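Local coordinates for cell shape-determining protein MreC (Listeria monocytogenes, PDB 2J5U), which is probably involved in forming and maintaining cell shape, and assembles as a homooligomer of 24 subunits arranged as 12 dimers, at residues K112-T115 and A121-E124. Numbering follows the deposited sequence.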
loop_
_atom_site.group_PDB
_atom_site.type_symbol
_atom_site.label_atom_id
_atom_site.label_comp_id
_atom_site.label_asym_id
_atom_site.label_seq_id
_atom_site.Cartn_x
_atom_site.Cartn_y
_atom_site.Cartn_z
ATOM N N LYS A 112 62.408 24.945 40.321
ATOM C CA LYS A 112 62.462 25.184 38.894
ATOM C C LYS A 112 63.819 25.708 38.481
ATOM O O LYS A 112 64.508 26.360 39.255
ATOM C CB LYS A 112 61.377 26.172 38.460
ATOM C CG LYS A 112 61.617 27.606 38.849
ATOM C CD LYS A 112 60.630 28.500 38.122
ATOM C CE LYS A 112 60.857 29.965 38.444
ATOM N NZ LYS A 112 60.826 30.232 39.918
ATOM N N VAL A 113 64.201 25.417 37.247
ATOM C CA VAL A 113 65.479 25.872 36.749
ATOM C C VAL A 113 65.447 27.384 36.543
ATOM O O VAL A 113 64.501 27.924 35.984
ATOM C CB VAL A 113 65.809 25.186 35.427
ATOM C CG1 VAL A 113 67.178 25.608 34.948
ATOM C CG2 VAL A 113 65.759 23.691 35.614
ATOM N N THR A 114 66.472 28.075 37.009
ATOM C CA THR A 114 66.500 29.517 36.826
ATOM C C THR A 114 67.540 29.959 35.809
ATOM O O THR A 114 67.192 30.595 34.820
ATOM C CB THR A 114 66.718 30.261 38.159
ATOM O OG1 THR A 114 67.791 29.659 38.888
ATOM C CG2 THR A 114 65.463 30.212 38.990
ATOM N N THR A 115 68.808 29.638 36.033
ATOM C CA THR A 115 69.831 30.024 35.068
ATOM C C THR A 115 70.603 28.795 34.646
ATOM O O THR A 115 70.889 27.913 35.454
ATOM C CB THR A 115 70.800 31.046 35.645
ATOM O OG1 THR A 115 71.549 30.439 36.698
ATOM C CG2 THR A 115 70.041 32.229 36.201
ATOM N N ALA A 121 73.455 23.982 36.040
ATOM C CA ALA A 121 72.390 24.961 36.144
ATOM C C ALA A 121 71.958 25.197 37.581
ATOM O O ALA A 121 72.189 24.372 38.465
ATOM C CB ALA A 121 71.210 24.520 35.322
ATOM N N THR A 122 71.311 26.335 37.795
ATOM C CA THR A 122 70.831 26.738 39.104
ATOM C C THR A 122 69.341 26.469 39.181
ATOM O O THR A 122 68.620 26.711 38.218
ATOM C CB THR A 122 71.063 28.261 39.314
ATOM O OG1 THR A 122 72.462 28.547 39.225
ATOM C CG2 THR A 122 70.556 28.714 40.661
ATOM N N VAL A 123 68.870 25.955 40.310
ATOM C CA VAL A 123 67.449 25.734 40.457
ATOM C C VAL A 123 66.985 26.372 41.763
ATOM O O VAL A 123 67.610 26.222 42.825
ATOM C CB VAL A 123 67.052 24.200 40.367
ATOM C CG1 VAL A 123 68.239 23.368 40.037
ATOM C CG2 VAL A 123 66.397 23.725 41.633
ATOM N N GLU A 124 65.894 27.125 41.655
ATOM C CA GLU A 124 65.314 27.811 42.788
ATOM C C GLU A 124 64.336 26.876 43.466
ATOM O O GLU A 124 63.413 26.372 42.830
ATOM C CB GLU A 124 64.607 29.071 42.306
ATOM C CG GLU A 124 63.893 29.814 43.394
ATOM C CD GLU A 124 63.983 31.309 43.213
ATOM O OE1 GLU A 124 65.129 31.830 43.201
ATOM O OE2 GLU A 124 62.915 31.959 43.088
#
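A beta bulge in strand 108-116 of the hairpin with strand 121-125 sets Thr114 and Thr115 against the single residue Thr122. Thr114 N donates to Thr122 O (2.8 Å), and Thr122 N returns a bond to Thr115 O at 2.9 Å. The extra residue is accommodated by the helix-like backbone of Thr114 (phi -109°, psi -59°). A chi1 of 47° tucks Thr114 OG1 over its own backbone, where it adds a weak bond to Thr122 O, 3.1 Å away, while Thr114 CG2 lies 3.6 Å from Glu124 CB, the two side chains crossing nearly at right angles. Before the bulge the pairing is regular: Lys112 and Glu124 exchange both backbone bonds. Both strands belong to a closed six-stranded antiparallel barrel, one of two in the chain, in which strand 102-105 flanks 108-116 and strand 86-89 flanks 121-125. Val113 and Val123 turn to the same face, where both touch Val103; Val113 CG1 also meets Ala121 CB at 4.2 Å. The other face is polar. Lys112 and Glu124 run alongside each other there, but Lys112 NZ stays 4.2 Å from Glu124 OE2, too far for a salt bridge, and Thr122 OG1 makes a weak 3.3 Å bond to Thr115 OG1.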